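Local coordinates for beta-galacturonidase (Eisenbergiella tayi, PDB 6NCW), which acts as a glycoside hydrolase family 2 beta-galacturonidase, splitting terminal beta-linked galacturonic acid from its substrates, and probably also has some beta-glucuronidase activity, at residues L376-S381 and S426-P431; S408-C411 and T415-C418; E445-I450 and K459-T464; A125-N130 and E333-G338; S307-H312 and I463-A468. One frame throughout, in Å; residues are numbered along the deposited sequence.

Interaction 1: L376-S381 and S426-P431; sequences LNECAS and SYNIYP
A single amide nitrogen, Asn428 ND2, serves two acceptors from neighbouring residues. It donates to Asn377 OD1 and to Glu378 OE2. The setting is the active-site end of a TIM barrel. Asn428 lies on strand 425-428, and the Asn-Glu pair sits in the loop after strand 370-374. Leu376 to Cys379 form a type II beta turn, closed by Cys379 N to Leu376 O at 3.1 Å. Asn377 and Glu378 are the two central residues of that turn. Asn377 binds galacturonate in a crystal structure of this protein. An Asn-Glu pair at this place is the hallmark of the clan to which family 2 belongs, where the glutamate is the general acid/base, so Glu378 probably has that role. Asn428 OD1 accepts from Thr464 OG1, which fixes which way round the amide lies. Asn377 OD1 also takes a bond from Arg309 NH2. Both acceptors lie close to the amide plane of Asn428. The two amide planes are 33° apart. Beyond CG the Glu378 chain is extended (chi2 -163°), which takes OE2 to Asn428 ND2. That OE2 is met on the anti side, with ND2 of Asn428 3.1 Å away and 26° out of the carboxylate plane.

Interaction 2: S408-C411 and T415-C418; sequences SASC and TDIC
Ser410 and Asp416 join through one short side-chain bond. Ser408 comes first in the segment. Its CB points toward segment 415-418, but its OG bonds to Ile375 O in the neighbouring part of the barrel. Ala409 turns its CB the other way, onto Asn377 and Asn428. Ser410 then faces the loop again. Its OG lies opposite the backbone N about the CA-CB bond (chi1 174°), which carries the hydroxyl to Asp416. Ser410 OG donates to Asp416 OD1 at 2.8 Å, using the anti lone pair of that oxygen. Ser410 CB is also near, 3.3 Å from Asp416 OD1. The same hydroxyl is bonded to Arg412 N, so it is held from two directions. Segment 408-411 lies on strand 406-410 of the TIM barrel, and segment 415-418 in the loop that leads on to strand 425-428. The CB of Cys411 points away from segment 415-418, and its side chain packs on Glu378. In the loop, the other oxygen of the carboxylate makes an Asx turn. Cys418 N donates to Asp416 OD2 at 2.7 Å, nearly along the C-O bond direction. Both carboxylate oxygens are therefore engaged, which fixes the rotation of the group. Asp416 OD1 has a further donor in Ser381 OG, from the loop after strand 370-374. The carboxylate is buried and also packs on Tyr427.

Interaction 3: E445-I450 and K459-T464; sequences ELYQWI and KPFLIT
Phe461 packs its ring against three side chains of helix 439-453. Its CG is anti to the backbone N (chi1 173°), which sends the ring out from the strand toward the helix. Tyr447 meets one face. Its edge points at the Phe461 ring, with centroids 5.4 Å apart and planes at 61°, an edge-to-face pair. Of the Tyr447 ring, CD1 comes closest, 3.7 Å from Phe461 CD2; it sits over the Phe461 face, displaced toward the rim. Leu446 sits at the edge of the same ring, its CD2 4.2 Å from Phe461 CZ. Ile450 comes in at about a right angle to the Phe461 side chain. Its CG1 lies beside the backbone N and anti to the carbonyl carbon, which puts Ile450 CD1 3.5 Å from Phe461 CE1. This is helix-on-strand packing in a beta-alpha-beta unit of the TIM barrel, made of strand 425-428, helix 439-453 and strand 461-466. Tyr447 CG is also anti to its backbone N, and the Tyr447 and Phe461 side chains pass each other in opposite directions. Tyr447 OH donates to a bridging water at 2.7 Å, and the water in turn donates to Lys459 O at 2.8 Å.

Interaction 4: A125-N130 and E333-G338; sequences ALHVPN and ENHARG
The two imidazoles of His127 and His335 meet edge to face. His335 CE1 stands over the centre of the His127 ring, 3.1 Å from His127 NE2, with the planes at 64°. The ring nitrogens of His335 are served elsewhere: ND1 bonds to Asn93 OD1 and NE2 to Tyr132 OH. His127 ND1 bonds to Ser134 OG. These bonds fix both rings. Leu126 packs beside them, its CB 3.6 Å from His335 ND1 and its methyls against the carbonyl O of His335.

Further along, Asn130 uses both ends of its amide on Arg337. Asn130 ND2 donates to Arg337 O at 3.0 Å, a nearly straight bond with an angle of 170°. The acceptor lies in the amide plane. Asn130 OD1 accepts from Arg337 NH1 at 2.9 Å, but this bond is weak, with an angle of 122°. The contact joins two domains. Segment 125-130 belongs to a long loop of the N-terminal beta-rich part, after strand 109-117. Segment 333-338 follows strand 329-333 of the TIM barrel. The N-terminal loop thus helps to line the active site, and Asp131, next in sequence to Asn130, binds galacturonate, as does Arg337.

One water bridges the backbones. It donates to Leu126 O at 3.0 Å and accepts a weak bond from Arg337 N. Arg337 NE bonds to glycerol, and its NH2 makes a long, weak ion pair with Glu378.

Interaction 5: S307-H312 and I463-A468; sequences SIRTVH and ITEIGA. With GOL (glycerol), chain G.
Arg309 NH1 holds the segment 463-468 with two bonds. One is a salt bridge to Glu465 OE1 at 3.1 Å. It is fairly straight (163°) and uses the anti lone pair of that oxygen. The guanidinium and carboxylate planes are 20° apart, so the groups are nearly coplanar. The other goes to Thr464 O at 3.0 Å, with the donor well above the carbonyl plane. Arg309 NH2 is shared by Glu333 and Asn377, so charge and amide partners fix the group. The Arg309 chain is extended from CG to NE, which carries it across the barrel interior.

Glycerol bridges the two segments. Its O1 donates to Glu465 OE1 at 2.7 Å, and its O2 is bonded to His312 NE2 at 2.8 Å. Glu465 OE2 bonds to Tyr430 OH, and His312 ND1 to Glu333 OE1. Glu465 OE1 also lies at the edge of the His312 ring, 3.4 Å from CE1. A cis peptide bond precedes His312.

Thr464 CB lies over one face of the Arg309 guanidinium, 3.9 Å from Arg309 NH1. Val311 CG1, of the arginine's own segment, covers the opposite face, and Val311 CB covers one face of the His312 ring. His312 and Glu465 bind galacturonate in a crystal structure of this protein. Glu465 is on strand 461-466, and its position is consistent with the nucleophile of retaining family 2 enzymes in this TIM-barrel active site.

Overall arrangement
Interactions 1, 4 and 5 gather round the sugar site, where glycerol is bound. Asn377, Arg337, His312 and Glu465 all belong to it. Interactions 1 and 5 have centres about 10 Å apart and meet where Asn377 ND2 packs 3.2 Å from His312 CE1. Interactions 4 and 5 are joined by Glu333, which holds both His312 and Arg309. Asn377 O and Gly338 N, 2.9 Å apart, link interactions 1 and 4. Interaction 2 adjoins interaction 1, with centres about 6 Å apart; Asn428 N and Ser410 O are 2.8 Å apart. Interaction 3 packs a helix on the outside of the barrel. It shares Ile463 and Thr464 with interaction 5, on strand 461-466, which carries Glu465.

Interaction 1: L376-S381 and S426-P431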
# COMPACT_ATOMS: atom_id res chain seq x y z
N LEU A 376 22.50 14.85 -26.03
CA LEU A 376 21.64 16.01 -25.79
C LEU A 376 20.15 15.66 -25.86
O LEU A 376 19.36 16.30 -26.58
CB LEU A 376 21.97 17.13 -26.78
CG LEU A 376 23.41 17.65 -26.74
CD1 LEU A 376 23.54 18.80 -27.73
CD2 LEU A 376 23.83 18.04 -25.31
N ASN A 377 19.77 14.65 -25.09
CA ASN A 377 18.36 14.29 -24.93
C ASN A 377 17.49 15.51 -24.63
O ASN A 377 17.71 16.21 -23.63
CB ASN A 377 18.22 13.25 -23.82
CG ASN A 377 16.77 12.93 -23.52
OD1 ASN A 377 16.16 12.10 -24.21
ND2 ASN A 377 16.20 13.60 -22.51
N GLU A 378 16.51 15.75 -25.50
CA GLU A 378 15.51 16.80 -25.33
C GLU A 378 16.13 18.18 -25.07
O GLU A 378 15.54 19.02 -24.38
CB GLU A 378 14.52 16.45 -24.21
CG GLU A 378 13.65 15.23 -24.54
CD GLU A 378 12.42 15.13 -23.66
OE1 GLU A 378 12.30 15.92 -22.68
OE2 GLU A 378 11.55 14.26 -23.94
N CYS A 379 17.30 18.46 -25.63
CA CYS A 379 17.85 19.80 -25.51
C CYS A 379 17.28 20.69 -26.62
O CYS A 379 16.34 20.30 -27.33
CB CYS A 379 19.38 19.72 -25.45
SG CYS A 379 19.93 18.86 -23.93
N ALA A 380 17.80 21.91 -26.76
CA ALA A 380 17.11 22.94 -27.55
C ALA A 380 17.48 22.87 -29.04
O ALA A 380 18.05 23.80 -29.62
CB ALA A 380 17.40 24.32 -26.97
N SER A 381 17.11 21.75 -29.67
CA SER A 381 17.41 21.49 -31.08
C SER A 381 16.53 22.28 -32.04
O SER A 381 16.69 22.13 -33.26
CB SER A 381 17.28 20.00 -31.38
OG SER A 381 15.97 19.57 -31.10
N SER A 426 15.38 10.26 -33.96
CA SER A 426 14.75 9.68 -32.78
C SER A 426 13.86 10.70 -32.09
O SER A 426 14.23 11.87 -31.96
CB SER A 426 15.81 9.17 -31.80
OG SER A 426 16.66 8.26 -32.46
N TYR A 427 12.70 10.24 -31.63
CA TYR A 427 11.72 11.11 -31.00
C TYR A 427 11.15 10.51 -29.73
O TYR A 427 10.89 9.31 -29.66
CB TYR A 427 10.60 11.43 -31.98
CG TYR A 427 10.83 12.77 -32.66
CD1 TYR A 427 11.49 12.86 -33.88
CD2 TYR A 427 10.41 13.93 -32.05
CE1 TYR A 427 11.71 14.11 -34.49
CE2 TYR A 427 10.62 15.17 -32.64
CZ TYR A 427 11.26 15.26 -33.85
OH TYR A 427 11.44 16.52 -34.39
N ASN A 428 11.03 11.34 -28.70
CA ASN A 428 10.30 11.02 -27.48
C ASN A 428 8.87 11.52 -27.63
O ASN A 428 8.65 12.72 -27.86
CB ASN A 428 10.96 11.68 -26.27
CG ASN A 428 12.42 11.30 -26.13
OD1 ASN A 428 12.86 10.29 -26.68
ND2 ASN A 428 13.18 12.09 -25.38
N ILE A 429 7.89 10.63 -27.52
CA ILE A 429 6.49 11.01 -27.66
C ILE A 429 5.68 10.35 -26.56
O ILE A 429 5.95 9.20 -26.18
CB ILE A 429 5.89 10.63 -29.05
CG1 ILE A 429 5.84 9.12 -29.23
CG2 ILE A 429 6.65 11.32 -30.19
CD1 ILE A 429 5.11 8.68 -30.52
N TYR A 430 4.67 11.07 -26.05
CA TYR A 430 3.79 10.52 -25.02
C TYR A 430 2.29 10.67 -25.32
O TYR A 430 1.52 11.13 -24.48
CB TYR A 430 4.12 11.18 -23.69
CG TYR A 430 5.49 10.81 -23.16
CD1 TYR A 430 6.61 11.55 -23.51
CD2 TYR A 430 5.66 9.73 -22.30
CE1 TYR A 430 7.86 11.22 -22.99
CE2 TYR A 430 6.89 9.40 -21.78
CZ TYR A 430 7.99 10.15 -22.13
OH TYR A 430 9.23 9.82 -21.61
N PRO A 431 1.83 10.26 -26.51
CA PRO A 431 0.38 10.24 -26.75
C PRO A 431 -0.27 9.22 -25.83
O PRO A 431 0.29 8.16 -25.55
CB PRO A 431 0.25 9.82 -28.22
CG PRO A 431 1.53 8.97 -28.44
CD PRO A 431 2.58 9.73 -27.67

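Interaction 2: S408-C411 and T415-C418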
# COMPACT_ATOMS: atom_id res chain seq x y z
N SER A 408 20.01 11.58 -31.51
CA SER A 408 19.62 12.39 -30.36
C SER A 408 18.12 12.20 -30.17
O SER A 408 17.37 12.30 -31.13
CB SER A 408 19.93 13.87 -30.57
OG SER A 408 19.45 14.66 -29.49
N ALA A 409 17.69 11.91 -28.93
CA ALA A 409 16.27 11.81 -28.63
C ALA A 409 15.65 13.20 -28.60
O ALA A 409 15.93 14.00 -27.70
CB ALA A 409 16.06 11.08 -27.30
N SER A 410 14.82 13.52 -29.60
CA SER A 410 14.21 14.84 -29.69
C SER A 410 12.80 14.85 -29.10
O SER A 410 12.06 13.88 -29.20
CB SER A 410 14.13 15.32 -31.13
OG SER A 410 13.39 16.54 -31.21
N CYS A 411 12.43 16.00 -28.53
CA CYS A 411 11.03 16.28 -28.23
C CYS A 411 10.52 17.52 -28.95
O CYS A 411 9.43 18.01 -28.62
CB CYS A 411 10.82 16.42 -26.72
SG CYS A 411 11.71 17.81 -26.03
N THR A 415 9.56 20.91 -35.11
CA THR A 415 10.31 22.16 -35.04
C THR A 415 11.81 21.93 -34.89
O THR A 415 12.56 22.91 -34.81
CB THR A 415 9.81 23.01 -33.86
OG1 THR A 415 10.12 22.35 -32.63
CG2 THR A 415 8.30 23.23 -33.93
N ASP A 416 12.25 20.68 -34.85
CA ASP A 416 13.67 20.35 -34.76
C ASP A 416 14.38 20.80 -36.04
O ASP A 416 13.95 20.45 -37.14
CB ASP A 416 13.83 18.84 -34.56
CG ASP A 416 15.20 18.45 -33.98
OD1 ASP A 416 15.23 17.83 -32.90
OD2 ASP A 416 16.24 18.74 -34.62
N ILE A 417 15.47 21.55 -35.90
CA ILE A 417 16.26 21.97 -37.06
C ILE A 417 17.59 21.22 -37.14
O ILE A 417 18.51 21.65 -37.85
CB ILE A 417 16.48 23.49 -37.10
CG1 ILE A 417 17.37 23.95 -35.94
CG2 ILE A 417 15.15 24.24 -37.04
CD1 ILE A 417 17.67 25.44 -35.94
N CYS A 418 17.74 20.11 -36.41
CA CYS A 418 19.01 19.40 -36.32
C CYS A 418 18.94 17.99 -36.90
O CYS A 418 19.90 17.22 -36.76
CB CYS A 418 19.48 19.30 -34.87
SG CYS A 418 19.74 20.91 -34.09

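Interaction 3: E445-I450 and K459-T464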
# COMPACT_ATOMS: atom_id res chain seq x y z
N GLU A 445 1.41 11.67 -37.95
CA GLU A 445 1.63 13.09 -38.20
C GLU A 445 3.10 13.46 -38.04
O GLU A 445 3.66 14.19 -38.86
CB GLU A 445 0.76 13.92 -37.27
CG GLU A 445 1.22 15.36 -37.18
CD GLU A 445 0.36 16.22 -36.28
OE1 GLU A 445 0.80 17.35 -35.94
OE2 GLU A 445 -0.75 15.80 -35.91
N LEU A 446 3.75 12.95 -36.98
CA LEU A 446 5.19 13.20 -36.79
C LEU A 446 6.02 12.56 -37.89
O LEU A 446 6.94 13.19 -38.44
CB LEU A 446 5.63 12.67 -35.43
CG LEU A 446 7.15 12.71 -35.15
CD1 LEU A 446 7.73 14.14 -35.21
CD2 LEU A 446 7.46 12.05 -33.80
N TYR A 447 5.72 11.30 -38.24
CA TYR A 447 6.54 10.60 -39.22
C TYR A 447 6.45 11.26 -40.59
O TYR A 447 7.48 11.49 -41.25
CB TYR A 447 6.12 9.13 -39.33
CG TYR A 447 7.09 8.36 -40.18
CD1 TYR A 447 8.37 8.08 -39.72
CD2 TYR A 447 6.75 7.98 -41.48
CE1 TYR A 447 9.28 7.40 -40.51
CE2 TYR A 447 7.66 7.30 -42.28
CZ TYR A 447 8.92 7.01 -41.79
OH TYR A 447 9.82 6.35 -42.58
N GLN A 448 5.24 11.60 -41.03
CA GLN A 448 5.05 12.26 -42.31
C GLN A 448 5.78 13.60 -42.35
O GLN A 448 6.44 13.91 -43.34
CB GLN A 448 3.55 12.44 -42.58
CG GLN A 448 3.02 11.59 -43.72
CD GLN A 448 3.12 10.09 -43.47
OE1 GLN A 448 2.34 9.52 -42.70
NE2 GLN A 448 4.08 9.44 -44.13
N TRP A 449 5.68 14.39 -41.29
CA TRP A 449 6.43 15.64 -41.24
C TRP A 449 7.93 15.39 -41.39
O TRP A 449 8.61 16.13 -42.11
CB TRP A 449 6.16 16.39 -39.94
CG TRP A 449 7.04 17.59 -39.83
CD1 TRP A 449 6.80 18.83 -40.36
CD2 TRP A 449 8.32 17.67 -39.18
NE1 TRP A 449 7.84 19.67 -40.07
CE2 TRP A 449 8.79 18.99 -39.35
CE3 TRP A 449 9.10 16.76 -38.46
CZ2 TRP A 449 10.00 19.42 -38.83
CZ3 TRP A 449 10.32 17.20 -37.95
CH2 TRP A 449 10.75 18.51 -38.13
N ILE A 450 8.47 14.38 -40.70
CA ILE A 450 9.89 14.09 -40.84
C ILE A 450 10.23 13.77 -42.29
O ILE A 450 11.23 14.27 -42.83
CB ILE A 450 10.32 12.95 -39.90
CG1 ILE A 450 10.33 13.42 -38.44
CG2 ILE A 450 11.71 12.48 -40.25
CD1 ILE A 450 10.38 12.26 -37.46
N LYS A 459 15.85 8.52 -43.42
CA LYS A 459 16.76 7.90 -42.46
C LYS A 459 16.01 6.92 -41.56
O LYS A 459 14.78 6.93 -41.50
CB LYS A 459 17.43 8.98 -41.61
CG LYS A 459 18.43 9.86 -42.33
CD LYS A 459 18.71 11.09 -41.48
CE LYS A 459 19.76 11.95 -42.08
NZ LYS A 459 20.18 13.06 -41.20
N PRO A 460 16.73 6.03 -40.87
CA PRO A 460 16.06 5.19 -39.87
C PRO A 460 15.44 6.05 -38.77
O PRO A 460 15.93 7.13 -38.46
CB PRO A 460 17.19 4.32 -39.32
CG PRO A 460 18.24 4.34 -40.39
CD PRO A 460 18.15 5.69 -41.00
N PHE A 461 14.36 5.54 -38.18
CA PHE A 461 13.55 6.29 -37.22
C PHE A 461 13.28 5.40 -36.02
O PHE A 461 12.83 4.26 -36.18
CB PHE A 461 12.24 6.76 -37.90
CG PHE A 461 11.22 7.40 -36.96
CD1 PHE A 461 11.43 8.68 -36.45
CD2 PHE A 461 10.04 6.76 -36.64
CE1 PHE A 461 10.49 9.28 -35.61
CE2 PHE A 461 9.10 7.35 -35.81
CZ PHE A 461 9.33 8.61 -35.29
N LEU A 462 13.55 5.93 -34.82
CA LEU A 462 13.28 5.25 -33.56
C LEU A 462 12.39 6.12 -32.68
O LEU A 462 12.52 7.35 -32.70
CB LEU A 462 14.58 4.94 -32.80
CG LEU A 462 15.49 3.82 -33.30
CD1 LEU A 462 16.82 3.84 -32.58
CD2 LEU A 462 14.79 2.46 -33.12
N ILE A 463 11.47 5.49 -31.95
CA ILE A 463 10.81 6.11 -30.80
C ILE A 463 11.68 5.84 -29.57
O ILE A 463 11.74 4.71 -29.08
CB ILE A 463 9.39 5.57 -30.59
CG1 ILE A 463 8.48 5.88 -31.79
CG2 ILE A 463 8.79 6.14 -29.28
CD1 ILE A 463 8.45 7.36 -32.14
N THR A 464 12.37 6.87 -29.09
CA THR A 464 13.31 6.67 -28.00
C THR A 464 12.67 6.81 -26.63
O THR A 464 13.32 6.46 -25.63
CB THR A 464 14.50 7.65 -28.13
OG1 THR A 464 14.05 8.91 -28.64
CG2 THR A 464 15.54 7.05 -29.07
O HOH W 1 12.24 5.87 -41.43

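Interaction 4: A125-N130 and E333-G338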
# COMPACT_ATOMS: atom_id res chain seq x y z
N ALA A 125 26.91 22.64 -15.28
CA ALA A 125 25.99 22.85 -16.39
C ALA A 125 25.20 21.61 -16.77
O ALA A 125 24.14 21.72 -17.41
CB ALA A 125 26.75 23.36 -17.62
N LEU A 126 25.67 20.42 -16.38
CA LEU A 126 25.01 19.17 -16.71
C LEU A 126 24.14 18.67 -15.55
O LEU A 126 22.95 18.40 -15.73
CB LEU A 126 26.07 18.12 -17.11
CG LEU A 126 27.03 18.57 -18.22
CD1 LEU A 126 27.99 17.44 -18.62
CD2 LEU A 126 26.29 19.07 -19.44
N HIS A 127 24.72 18.58 -14.36
CA HIS A 127 23.96 18.27 -13.15
C HIS A 127 23.22 19.52 -12.70
O HIS A 127 23.85 20.47 -12.21
CB HIS A 127 24.89 17.78 -12.05
CG HIS A 127 25.48 16.44 -12.34
ND1 HIS A 127 24.85 15.27 -11.98
CD2 HIS A 127 26.61 16.09 -12.98
CE1 HIS A 127 25.59 14.25 -12.37
NE2 HIS A 127 26.67 14.72 -12.97
N VAL A 128 21.90 19.51 -12.86
CA VAL A 128 20.98 20.60 -12.52
C VAL A 128 19.74 20.01 -11.85
O VAL A 128 19.55 18.79 -11.90
CB VAL A 128 20.58 21.40 -13.78
CG1 VAL A 128 21.81 22.06 -14.43
CG2 VAL A 128 19.86 20.50 -14.75
N PRO A 129 18.87 20.80 -11.22
CA PRO A 129 17.58 20.25 -10.79
C PRO A 129 16.89 19.67 -12.01
O PRO A 129 16.79 20.34 -13.04
CB PRO A 129 16.84 21.46 -10.21
CG PRO A 129 17.96 22.45 -9.85
CD PRO A 129 18.94 22.26 -10.96
N ASN A 130 16.52 18.40 -11.93
CA ASN A 130 16.11 17.69 -13.13
C ASN A 130 15.21 16.52 -12.74
O ASN A 130 14.99 16.23 -11.56
CB ASN A 130 17.34 17.21 -13.91
CG ASN A 130 17.15 17.34 -15.43
OD1 ASN A 130 16.02 17.25 -15.96
ND2 ASN A 130 18.25 17.56 -16.13
N GLU A 333 24.36 7.50 -24.35
CA GLU A 333 24.37 8.93 -24.67
C GLU A 333 25.20 9.71 -23.66
O GLU A 333 25.47 9.24 -22.56
CB GLU A 333 22.94 9.50 -24.75
CG GLU A 333 22.07 9.33 -23.49
CD GLU A 333 20.61 9.71 -23.76
OE1 GLU A 333 19.91 10.17 -22.83
OE2 GLU A 333 20.17 9.52 -24.93
N ASN A 334 25.61 10.93 -24.06
CA ASN A 334 26.31 11.80 -23.14
C ASN A 334 25.35 12.34 -22.08
O ASN A 334 24.13 12.18 -22.17
CB ASN A 334 27.02 12.95 -23.89
CG ASN A 334 26.08 14.00 -24.47
OD1 ASN A 334 24.89 13.76 -24.74
ND2 ASN A 334 26.62 15.19 -24.70
N HIS A 335 25.91 12.96 -21.04
CA HIS A 335 25.11 13.37 -19.90
C HIS A 335 24.45 14.71 -20.19
O HIS A 335 25.10 15.76 -20.12
CB HIS A 335 25.95 13.44 -18.63
CG HIS A 335 25.19 13.97 -17.46
ND1 HIS A 335 25.78 14.60 -16.40
CD2 HIS A 335 23.86 13.97 -17.20
CE1 HIS A 335 24.86 14.96 -15.52
NE2 HIS A 335 23.68 14.59 -15.99
N ALA A 336 23.16 14.68 -20.52
CA ALA A 336 22.35 15.88 -20.73
C ALA A 336 20.88 15.48 -20.77
O ALA A 336 20.53 14.47 -21.38
CB ALA A 336 22.75 16.58 -22.03
N ARG A 337 20.01 16.29 -20.14
CA ARG A 337 18.57 16.04 -20.26
C ARG A 337 17.78 17.34 -20.15
O ARG A 337 17.78 17.99 -19.10
CB ARG A 337 18.07 15.05 -19.20
CG ARG A 337 16.56 14.79 -19.30
CD ARG A 337 15.81 14.75 -17.90
NE ARG A 337 14.37 14.86 -18.18
CZ ARG A 337 13.73 16.00 -18.41
NH1 ARG A 337 14.35 17.17 -18.32
NH2 ARG A 337 12.44 15.96 -18.70
N GLY A 338 17.08 17.70 -21.24
CA GLY A 338 16.05 18.72 -21.18
C GLY A 338 16.56 20.13 -21.00
O GLY A 338 15.85 20.98 -20.46
O HOH W 2 21.00 17.01 -17.56

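Interaction 5: S307-H312 and I463-A468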
# COMPACT_ATOMS: atom_id res chain seq x y z
N SER A 307 17.21 -4.57 -25.97
CA SER A 307 18.03 -3.37 -26.00
C SER A 307 17.72 -2.46 -24.81
O SER A 307 16.61 -2.45 -24.28
CB SER A 307 17.83 -2.63 -27.33
OG SER A 307 18.74 -1.54 -27.44
N ILE A 308 18.74 -1.71 -24.39
CA ILE A 308 18.62 -0.73 -23.32
C ILE A 308 19.20 0.59 -23.80
O ILE A 308 20.17 0.62 -24.57
CB ILE A 308 19.33 -1.21 -22.04
CG1 ILE A 308 18.53 -2.34 -21.40
CG2 ILE A 308 19.53 -0.06 -21.05
CD1 ILE A 308 19.30 -3.06 -20.36
N ARG A 309 18.59 1.68 -23.36
CA ARG A 309 19.03 3.04 -23.62
C ARG A 309 19.41 3.66 -22.28
O ARG A 309 18.61 3.67 -21.34
CB ARG A 309 17.89 3.82 -24.31
CG ARG A 309 18.15 5.29 -24.43
CD ARG A 309 17.15 6.07 -25.28
NE ARG A 309 17.54 7.47 -25.14
CZ ARG A 309 16.76 8.45 -24.70
NH1 ARG A 309 15.47 8.23 -24.43
NH2 ARG A 309 17.27 9.67 -24.55
N THR A 310 20.64 4.18 -22.20
CA THR A 310 21.22 4.69 -20.94
C THR A 310 20.76 6.13 -20.67
O THR A 310 21.53 7.10 -20.73
CB THR A 310 22.75 4.62 -21.01
OG1 THR A 310 23.23 5.52 -22.01
CG2 THR A 310 23.24 3.22 -21.37
N VAL A 311 19.49 6.28 -20.31
CA VAL A 311 18.99 7.61 -19.94
C VAL A 311 19.60 8.05 -18.60
O VAL A 311 19.59 7.28 -17.63
CB VAL A 311 17.46 7.62 -19.86
CG1 VAL A 311 16.86 7.38 -21.25
CG2 VAL A 311 16.95 6.55 -18.84
N HIS A 312 20.15 9.27 -18.54
CA HIS A 312 20.58 10.12 -19.68
C HIS A 312 22.06 10.44 -19.47
O HIS A 312 22.45 11.60 -19.30
CB HIS A 312 19.79 11.42 -19.76
CG HIS A 312 18.32 11.22 -20.01
ND1 HIS A 312 17.83 10.75 -21.21
CD2 HIS A 312 17.24 11.43 -19.22
CE1 HIS A 312 16.51 10.69 -21.15
NE2 HIS A 312 16.13 11.10 -19.95
N ILE A 463 11.47 5.49 -31.95
CA ILE A 463 10.81 6.11 -30.80
C ILE A 463 11.68 5.84 -29.57
O ILE A 463 11.74 4.71 -29.08
CB ILE A 463 9.39 5.57 -30.59
CG1 ILE A 463 8.48 5.88 -31.79
CG2 ILE A 463 8.79 6.14 -29.28
CD1 ILE A 463 8.45 7.36 -32.14
N THR A 464 12.37 6.87 -29.09
CA THR A 464 13.31 6.67 -28.00
C THR A 464 12.67 6.81 -26.63
O THR A 464 13.32 6.46 -25.63
CB THR A 464 14.50 7.65 -28.13
OG1 THR A 464 14.05 8.91 -28.64
CG2 THR A 464 15.54 7.05 -29.07
N GLU A 465 11.42 7.27 -26.56
CA GLU A 465 10.61 7.27 -25.34
C GLU A 465 9.14 7.19 -25.73
O GLU A 465 8.70 7.95 -26.58
CB GLU A 465 10.82 8.55 -24.49
CG GLU A 465 12.13 8.57 -23.73
CD GLU A 465 12.41 9.90 -23.03
OE1 GLU A 465 13.62 10.20 -22.89
OE2 GLU A 465 11.45 10.62 -22.64
N ILE A 466 8.42 6.25 -25.12
CA ILE A 466 6.96 6.25 -25.05
C ILE A 466 6.57 5.49 -23.78
O ILE A 466 7.23 4.53 -23.38
CB ILE A 466 6.34 5.62 -26.32
CG1 ILE A 466 4.84 5.91 -26.42
CG2 ILE A 466 6.59 4.12 -26.37
CD1 ILE A 466 4.30 5.78 -27.87
N GLY A 467 5.48 5.92 -23.13
CA GLY A 467 5.04 5.23 -21.93
C GLY A 467 4.00 6.02 -21.15
O GLY A 467 3.37 6.95 -21.68
N ALA A 468 3.84 5.64 -19.89
CA ALA A 468 2.74 6.19 -19.09
C ALA A 468 3.03 6.00 -17.61
O ALA A 468 3.67 5.02 -17.20
CB ALA A 468 1.42 5.51 -19.46
C1 GOL G . 12.70 13.03 -20.89
O1 GOL G . 13.60 12.70 -21.91
C2 GOL G . 12.81 11.95 -19.76
O2 GOL G . 13.84 12.20 -18.88
C3 GOL G . 11.47 12.04 -18.98
O3 GOL G . 11.45 13.27 -18.26